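Local coordinates for protein Cag-Z (Helicobacter pylori, PDB 1S2X) that is of unknown function but is encoded on the cag pathogenicity island, which specifies a type IV secretion system, at residues 18-23 with 85-90. The protein carries 1 engineered substitution. Residues are numbered along the deposited sequence; the frame is centred on the assembly and turned at random.
Sequences QKILDS and LASYNR
The short N-terminal helix 14-23 packs on the long helix 74-101 through one apolar residue, Ile20. The two helix segments run roughly antiparallel, at 148° between their N-to-C directions. Their axes come within 10.1 Å. No hydrogen bond links them, so the contact is van der Waals packing.

Ile20 points at the other helix and uses both branches. CD1 meets Ala86, Ser87 and Arg90, while CG2 meets Ala86 CB and Ser87 OG. The longer branch reaches the backbone of the other helix. Its CG1 lies anti to the carbonyl carbon (chi1 -59°), and CD1 extends beyond it in a nearly straight chain (chi2 -160°). Ile20 CD1 stands 3.2 Å from Ala86 O. It also lies 3.3 Å from Ser87 CA, a short distance for two carbons. Ala86 O accepts the helical bond from Arg90 N while the methyl sits against it. The other branch, CG2, is anti to the backbone N, and Ile20 CG2 meets Ala86 CB at 3.9 Å. The short Ala86 side chain probably helps CD1 come down onto the backbone.

Ser87 OG sits 3.6 Å from Ile20 CD1. This hydroxyl turns back to its own helix and hydrogen-bonds to Leu83 O, which satisfies it beside the apolar methyl. Arg90 offers just the base of its side chain, with CB 4.2 Å from Ile20 CD1. The chain then bends at its second torsion and leads away, and Arg90 NE forms a salt bridge with Glu94 OE2.

Phe12 and Leu83 also touch Ile20, and Phe12 extends the apolar cover over Ser87 and Arg90. Ser87 also touches Phe119 and Phe122 of helix 105-135. This is helix-helix packing through one isoleucine, which sets a short N-terminal helix, roughly antiparallel, on a long helix of an elongated all-helical fold.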
loop_
_atom_site.group_PDB
_atom_site.type_symbol
_atom_site.label_atom_id
_atom_site.label_comp_id
_atom_site.label_asym_id
_atom_site.label_seq_id
_atom_site.Cartn_x
_atom_site.Cartn_y
_atom_site.Cartn_z
ATOM N N GLN A 18 -14.808 -6.442 0.743
ATOM C CA GLN A 18 -14.466 -6.966 2.066
ATOM C C GLN A 18 -13.981 -8.401 1.971
ATOM O O GLN A 18 -13.213 -8.893 2.796
ATOM C CB GLN A 18 -15.667 -6.835 3.001
ATOM C CG GLN A 18 -15.440 -7.207 4.452
ATOM C CD GLN A 18 -14.353 -6.461 5.187
ATOM O OE1 GLN A 18 -14.200 -5.243 5.110
ATOM N NE2 GLN A 18 -13.536 -7.181 5.952
ATOM N N LYS A 19 -14.432 -9.098 0.935
ATOM C CA LYS A 19 -14.029 -10.492 0.762
ATOM C C LYS A 19 -12.564 -10.561 0.349
ATOM O O LYS A 19 -11.802 -11.437 0.752
ATOM C CB LYS A 19 -14.901 -11.193 -0.277
ATOM C CG LYS A 19 -16.404 -11.132 -0.051
ATOM C CD LYS A 19 -16.811 -11.788 1.256
ATOM C CE LYS A 19 -17.377 -13.200 1.039
ATOM N NZ LYS A 19 -17.236 -14.039 2.252
ATOM N N ILE A 20 -12.180 -9.605 -0.487
ATOM C CA ILE A 20 -10.784 -9.525 -0.927
ATOM C C ILE A 20 -9.897 -9.036 0.206
ATOM O O ILE A 20 -8.727 -9.413 0.318
ATOM C CB ILE A 20 -10.705 -8.645 -2.182
ATOM C CG1 ILE A 20 -11.558 -9.199 -3.342
ATOM C CG2 ILE A 20 -9.276 -8.422 -2.629
ATOM C CD1 ILE A 20 -11.147 -8.657 -4.691
ATOM N N LEU A 21 -10.401 -8.198 1.109
ATOM C CA LEU A 21 -9.587 -7.847 2.273
ATOM C C LEU A 21 -9.327 -9.057 3.167
ATOM O O LEU A 21 -8.183 -9.420 3.434
ATOM C CB LEU A 21 -10.271 -6.736 3.066
ATOM C CG LEU A 21 -10.235 -5.341 2.457
ATOM C CD1 LEU A 21 -11.012 -4.366 3.335
ATOM C CD2 LEU A 21 -8.813 -4.839 2.238
ATOM N N ASP A 22 -10.368 -9.725 3.655
ATOM C CA ASP A 22 -10.232 -10.890 4.519
ATOM C C ASP A 22 -9.469 -12.024 3.843
ATOM O O ASP A 22 -8.665 -12.734 4.445
ATOM C CB ASP A 22 -11.608 -11.417 4.934
ATOM C CG ASP A 22 -12.559 -10.333 5.402
ATOM O OD1 ASP A 22 -12.101 -9.434 6.133
ATOM O OD2 ASP A 22 -13.757 -10.389 5.041
ATOM N N SER A 23 -9.733 -12.207 2.555
ATOM C CA SER A 23 -9.065 -13.268 1.812
ATOM C C SER A 23 -7.548 -13.103 1.841
ATOM O O SER A 23 -6.824 -14.092 1.923
ATOM C CB SER A 23 -9.566 -13.279 0.365
ATOM O OG SER A 23 -8.658 -13.919 -0.507
ATOM N N LEU A 85 -4.611 -7.719 -7.909
ATOM C CA LEU A 85 -4.927 -8.761 -8.875
ATOM C C LEU A 85 -6.327 -9.312 -8.613
ATOM O O LEU A 85 -7.151 -9.395 -9.527
ATOM C CB LEU A 85 -3.870 -9.860 -8.828
ATOM C CG LEU A 85 -4.000 -10.973 -9.872
ATOM C CD1 LEU A 85 -3.867 -10.422 -11.283
ATOM C CD2 LEU A 85 -2.971 -12.060 -9.615
ATOM N N ALA A 86 -6.552 -9.672 -7.356
ATOM C CA ALA A 86 -7.789 -10.279 -6.902
ATOM C C ALA A 86 -8.989 -9.354 -7.150
ATOM O O ALA A 86 -10.057 -9.885 -7.461
ATOM C CB ALA A 86 -7.757 -10.650 -5.428
ATOM N N SER A 87 -8.779 -8.062 -7.008
ATOM C CA SER A 87 -9.746 -7.000 -7.230
ATOM C C SER A 87 -10.052 -6.880 -8.725
ATOM O O SER A 87 -11.199 -6.705 -9.131
ATOM C CB SER A 87 -9.228 -5.665 -6.684
ATOM O OG SER A 87 -9.271 -5.603 -5.269
ATOM N N TYR A 88 -8.999 -6.980 -9.530
ATOM C CA TYR A 88 -9.077 -6.923 -10.979
ATOM C C TYR A 88 -9.885 -8.091 -11.550
ATOM O O TYR A 88 -10.710 -7.908 -12.431
ATOM C CB TYR A 88 -7.688 -6.976 -11.604
ATOM C CG TYR A 88 -7.677 -7.055 -13.114
ATOM C CD1 TYR A 88 -7.213 -8.187 -13.766
ATOM C CD2 TYR A 88 -8.123 -5.989 -13.883
ATOM C CE1 TYR A 88 -7.198 -8.267 -15.146
ATOM C CE2 TYR A 88 -8.109 -6.062 -15.262
ATOM C CZ TYR A 88 -7.645 -7.196 -15.888
ATOM O OH TYR A 88 -7.638 -7.262 -17.262
ATOM N N ASN A 89 -9.594 -9.257 -10.998
ATOM C CA ASN A 89 -10.205 -10.520 -11.360
ATOM C C ASN A 89 -11.689 -10.516 -11.019
ATOM O O ASN A 89 -12.484 -11.056 -11.790
ATOM C CB ASN A 89 -9.479 -11.657 -10.654
ATOM C CG ASN A 89 -8.151 -12.008 -11.299
ATOM O OD1 ASN A 89 -7.357 -12.756 -10.718
ATOM N ND2 ASN A 89 -7.891 -11.492 -12.493
ATOM N N ARG A 90 -12.058 -9.914 -9.897
ATOM C CA ARG A 90 -13.465 -9.766 -9.517
ATOM C C ARG A 90 -14.184 -8.780 -10.429
ATOM O O ARG A 90 -15.258 -9.036 -10.976
ATOM C CB ARG A 90 -13.562 -9.316 -8.061
ATOM C CG ARG A 90 -14.952 -9.083 -7.508
ATOM C CD ARG A 90 -15.940 -10.161 -7.926
ATOM N NE ARG A 90 -17.324 -9.692 -7.818
ATOM C CZ ARG A 90 -18.378 -10.497 -7.740
ATOM N NH1 ARG A 90 -19.593 -9.978 -7.644
ATOM N NH2 ARG A 90 -18.230 -11.814 -7.756
#